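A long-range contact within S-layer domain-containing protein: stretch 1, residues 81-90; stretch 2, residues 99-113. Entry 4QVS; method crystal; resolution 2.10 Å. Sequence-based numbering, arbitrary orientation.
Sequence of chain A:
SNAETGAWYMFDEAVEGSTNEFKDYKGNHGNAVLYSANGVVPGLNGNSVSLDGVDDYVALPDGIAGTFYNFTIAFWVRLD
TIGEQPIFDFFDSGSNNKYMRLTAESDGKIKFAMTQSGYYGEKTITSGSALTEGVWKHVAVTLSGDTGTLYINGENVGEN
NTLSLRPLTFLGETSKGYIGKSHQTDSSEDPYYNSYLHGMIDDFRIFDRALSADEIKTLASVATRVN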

# COMPACT_ATOMS: atom_id res chain seq x y z
N THR A 81 -7.20 -11.70 9.94
CA THR A 81 -6.45 -11.07 11.02
C THR A 81 -5.19 -10.44 10.45
O THR A 81 -4.37 -11.12 9.79
CB THR A 81 -6.01 -12.02 12.15
OG1 THR A 81 -7.15 -12.64 12.74
CG2 THR A 81 -5.28 -11.24 13.25
N ILE A 82 -5.05 -9.15 10.72
CA ILE A 82 -3.88 -8.37 10.35
C ILE A 82 -2.78 -8.64 11.35
O ILE A 82 -2.95 -8.38 12.54
CB ILE A 82 -4.19 -6.84 10.41
CG1 ILE A 82 -5.38 -6.48 9.51
CG2 ILE A 82 -2.93 -6.04 10.05
CD1 ILE A 82 -5.24 -6.91 8.07
N GLY A 83 -1.65 -9.14 10.87
CA GLY A 83 -0.51 -9.47 11.71
C GLY A 83 0.50 -10.37 11.01
O GLY A 83 0.30 -10.76 9.85
N GLU A 84 1.57 -10.72 11.73
CA GLU A 84 2.64 -11.51 11.17
C GLU A 84 2.17 -12.97 11.06
O GLU A 84 1.89 -13.62 12.08
CB GLU A 84 3.93 -11.31 12.00
CG GLU A 84 4.38 -9.85 11.97
CD GLU A 84 5.75 -9.59 12.58
OE1 GLU A 84 6.11 -10.14 13.65
OE2 GLU A 84 6.47 -8.78 11.98
N GLN A 85 2.05 -13.45 9.82
CA GLN A 85 1.54 -14.81 9.52
C GLN A 85 2.08 -15.35 8.19
O GLN A 85 2.14 -14.59 7.20
CB GLN A 85 -0.00 -14.76 9.37
CG GLN A 85 -0.83 -14.56 10.62
CD GLN A 85 -2.23 -14.01 10.29
OE1 GLN A 85 -3.25 -14.67 10.47
NE2 GLN A 85 -2.25 -12.80 9.78
N PRO A 86 2.42 -16.65 8.13
CA PRO A 86 2.91 -17.25 6.88
C PRO A 86 1.76 -17.49 5.94
O PRO A 86 0.74 -17.98 6.38
CB PRO A 86 3.51 -18.60 7.32
CG PRO A 86 2.84 -18.93 8.61
CD PRO A 86 2.06 -17.70 9.10
N ILE A 87 1.90 -17.10 4.68
CA ILE A 87 0.85 -17.37 3.72
C ILE A 87 1.20 -18.66 2.98
O ILE A 87 0.36 -19.54 2.84
CB ILE A 87 0.67 -16.20 2.73
CG1 ILE A 87 0.22 -14.93 3.48
CG2 ILE A 87 -0.37 -16.59 1.71
CD1 ILE A 87 0.13 -13.69 2.62
N PHE A 88 2.42 -18.73 2.45
CA PHE A 88 2.94 -19.97 1.86
C PHE A 88 4.44 -20.14 2.17
O PHE A 88 5.17 -19.16 2.45
CB PHE A 88 2.63 -20.18 0.36
CG PHE A 88 3.38 -19.29 -0.58
CD1 PHE A 88 4.75 -19.39 -0.75
CD2 PHE A 88 2.68 -18.37 -1.39
CE1 PHE A 88 5.43 -18.58 -1.62
CE2 PHE A 88 3.35 -17.59 -2.28
CZ PHE A 88 4.72 -17.68 -2.41
N ASP A 89 4.91 -21.36 2.07
CA ASP A 89 6.33 -21.65 2.38
C ASP A 89 6.67 -22.92 1.66
O ASP A 89 5.96 -23.90 1.75
CB ASP A 89 6.48 -21.69 3.89
CG ASP A 89 7.84 -22.14 4.36
OD1 ASP A 89 8.85 -21.99 3.67
OD2 ASP A 89 7.90 -22.53 5.53
N PHE A 90 7.69 -22.82 0.82
CA PHE A 90 8.22 -23.90 0.06
C PHE A 90 9.67 -23.92 0.50
O PHE A 90 10.41 -22.94 0.35
CB PHE A 90 8.10 -23.70 -1.44
CG PHE A 90 6.67 -23.60 -1.92
CD1 PHE A 90 5.94 -24.72 -2.22
CD2 PHE A 90 6.06 -22.36 -2.05
CE1 PHE A 90 4.61 -24.62 -2.66
CE2 PHE A 90 4.75 -22.24 -2.50
CZ PHE A 90 4.02 -23.37 -2.79
N TYR A 99 14.78 -21.76 1.43
CA TYR A 99 13.33 -21.70 1.29
C TYR A 99 12.88 -20.41 0.64
O TYR A 99 13.69 -19.50 0.47
CB TYR A 99 12.68 -21.76 2.69
CG TYR A 99 13.03 -20.62 3.67
CD1 TYR A 99 12.30 -19.41 3.68
CD2 TYR A 99 14.04 -20.77 4.62
CE1 TYR A 99 12.61 -18.39 4.57
CE2 TYR A 99 14.35 -19.77 5.52
CZ TYR A 99 13.63 -18.58 5.49
OH TYR A 99 13.95 -17.63 6.40
N MSE A 100 11.58 -20.37 0.30
CA MSE A 100 10.95 -19.13 -0.18
C MSE A 100 9.61 -19.15 0.50
O MSE A 100 8.98 -20.19 0.63
CB MSE A 100 11.06 -18.93 -1.68
CG MSE A 100 9.99 -19.67 -2.45
SE MSE A 100 10.58 -19.84 -4.32
CE MSE A 100 8.82 -20.57 -4.58
N ARG A 101 9.21 -17.99 1.02
CA ARG A 101 8.05 -17.87 1.84
C ARG A 101 7.30 -16.51 1.65
O ARG A 101 7.93 -15.47 1.66
CB ARG A 101 8.58 -17.93 3.24
CG ARG A 101 7.56 -17.92 4.35
CD ARG A 101 8.23 -18.32 5.65
NE ARG A 101 9.30 -17.39 6.07
CZ ARG A 101 9.84 -17.39 7.29
NH1 ARG A 101 9.46 -18.26 8.20
NH2 ARG A 101 10.80 -16.50 7.60
N LEU A 102 5.99 -16.54 1.53
CA LEU A 102 5.23 -15.29 1.35
C LEU A 102 4.57 -15.09 2.68
O LEU A 102 4.00 -16.03 3.22
CB LEU A 102 4.17 -15.36 0.25
CG LEU A 102 3.32 -14.07 0.05
CD1 LEU A 102 4.12 -12.98 -0.61
CD2 LEU A 102 2.11 -14.38 -0.80
N THR A 103 4.67 -13.88 3.23
CA THR A 103 4.10 -13.60 4.50
C THR A 103 3.23 -12.32 4.50
O THR A 103 3.44 -11.39 3.71
CB THR A 103 5.21 -13.41 5.51
OG1 THR A 103 6.07 -12.39 5.05
CG2 THR A 103 6.07 -14.73 5.68
N ALA A 104 2.26 -12.35 5.40
CA ALA A 104 1.46 -11.21 5.77
C ALA A 104 2.30 -10.49 6.83
O ALA A 104 2.98 -11.14 7.64
CB ALA A 104 0.14 -11.66 6.35
N GLU A 105 2.29 -9.16 6.78
CA GLU A 105 3.09 -8.36 7.71
C GLU A 105 2.28 -7.67 8.82
O GLU A 105 1.05 -7.80 8.90
CB GLU A 105 3.92 -7.36 6.89
CG GLU A 105 4.84 -8.07 5.89
CD GLU A 105 5.89 -8.92 6.58
OE1 GLU A 105 6.89 -8.35 7.05
OE2 GLU A 105 5.73 -10.16 6.63
N SER A 106 2.98 -6.96 9.71
CA SER A 106 2.33 -6.27 10.85
C SER A 106 1.17 -5.37 10.51
O SER A 106 0.41 -5.00 11.39
CB SER A 106 3.33 -5.39 11.61
OG SER A 106 4.29 -6.19 12.27
N ASP A 107 0.99 -5.02 9.24
CA ASP A 107 -0.01 -4.03 8.90
C ASP A 107 -0.87 -4.25 7.66
O ASP A 107 -1.59 -3.34 7.25
CB ASP A 107 0.74 -2.71 8.77
CG ASP A 107 2.11 -2.88 8.12
OD1 ASP A 107 2.68 -4.03 8.09
OD2 ASP A 107 2.63 -1.85 7.65
N GLY A 108 -0.85 -5.45 7.09
CA GLY A 108 -1.66 -5.70 5.88
C GLY A 108 -0.76 -5.74 4.66
O GLY A 108 -1.18 -6.19 3.58
N LYS A 109 0.47 -5.25 4.79
CA LYS A 109 1.45 -5.43 3.73
C LYS A 109 1.73 -6.94 3.63
O LYS A 109 1.25 -7.71 4.47
CB LYS A 109 2.75 -4.73 4.02
CG LYS A 109 2.61 -3.24 4.18
CD LYS A 109 3.96 -2.56 4.25
CE LYS A 109 4.74 -2.93 5.48
NZ LYS A 109 5.70 -1.84 5.79
N ILE A 110 2.43 -7.32 2.57
CA ILE A 110 2.85 -8.71 2.34
C ILE A 110 4.32 -8.67 1.96
O ILE A 110 4.80 -7.66 1.43
CB ILE A 110 2.06 -9.45 1.23
CG1 ILE A 110 2.18 -8.75 -0.12
CG2 ILE A 110 0.60 -9.61 1.62
CD1 ILE A 110 1.35 -9.35 -1.25
N LYS A 111 5.01 -9.75 2.26
CA LYS A 111 6.42 -9.86 1.95
C LYS A 111 6.75 -11.21 1.38
O LYS A 111 6.27 -12.25 1.85
CB LYS A 111 7.26 -9.69 3.21
CG LYS A 111 8.76 -9.72 2.94
CD LYS A 111 9.54 -9.30 4.17
CE LYS A 111 9.52 -10.42 5.21
NZ LYS A 111 9.92 -9.95 6.56
N PHE A 112 7.60 -11.20 0.38
CA PHE A 112 8.06 -12.40 -0.21
C PHE A 112 9.54 -12.42 0.06
O PHE A 112 10.21 -11.42 -0.04
CB PHE A 112 7.75 -12.41 -1.70
CG PHE A 112 8.25 -13.60 -2.38
CD1 PHE A 112 7.74 -14.86 -2.06
CD2 PHE A 112 9.25 -13.49 -3.32
CE1 PHE A 112 8.22 -16.00 -2.67
CE2 PHE A 112 9.74 -14.64 -3.94
CZ PHE A 112 9.23 -15.90 -3.61
N ALA A 113 10.02 -13.58 0.46
CA ALA A 113 11.44 -13.79 0.82
C ALA A 113 11.94 -15.08 0.23
O ALA A 113 11.19 -16.04 0.15
CB ALA A 113 11.60 -13.85 2.32
O HOH W 1 -1.21 -8.41 7.62

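A β-bulge at I87 interrupts the antiparallel pairing of the two stretches: the carbonyl oxygen of L102 accepts two backbone hydrogen bonds, from I87 N (2.8 Å to L102 O) and from F88 N (3.2 Å to L102 O). The register shifts by one residue between P86, which lies opposite T103, and F88, which pairs with L102. The chain turns a corner at I87, whose CA-to-CB bond points toward the other stretch. Its CD1 reaches 4.0 Å from L102 CD2, 4.2 Å from A104 CB and 4.2 Å from I110 CG2, so a branched aliphatic side chain fills the space among three apolar neighbours.

Beyond the bulge the pairing is regular. L102 N donates to F88 O (2.9 Å), F90 N to M100 O (2.9 Å) and M100 N to F90 O (2.8 Å). Before it, A104 N donates to Q85 O (2.9 Å), while the return bond from Q85 N to A104 O is weak at 3.3 Å. P86, which has no amide hydrogen to offer, occupies a non-hydrogen-bonded position.

The side chains of F88, L102, F90 and M100 share one face of the sheet. F88 adopts the p rotamer, which brings its ring over L102: L102 CB sits 3.6 Å from the centroid of the F88 ring, over its face, in a CH-π contact. At the ring edge, F88 CZ lies 3.9 Å from F112 CE1. The methyl CE of M100, a selenomethionine, approaches F90 CD2 at 4.2 Å.

D89 and R101 lie on the other face, where D89 CB packs 3.9 Å from R101 CG; their polar ends bond elsewhere in the structure.

At the loop end, I82 CG2 rests 3.6 Å from D107 C, and a water accepts weakly from G83 N (3.4 Å to the water oxygen) while donating to E105 O (2.7 Å from it). The contact buries 879 Å² over both sides.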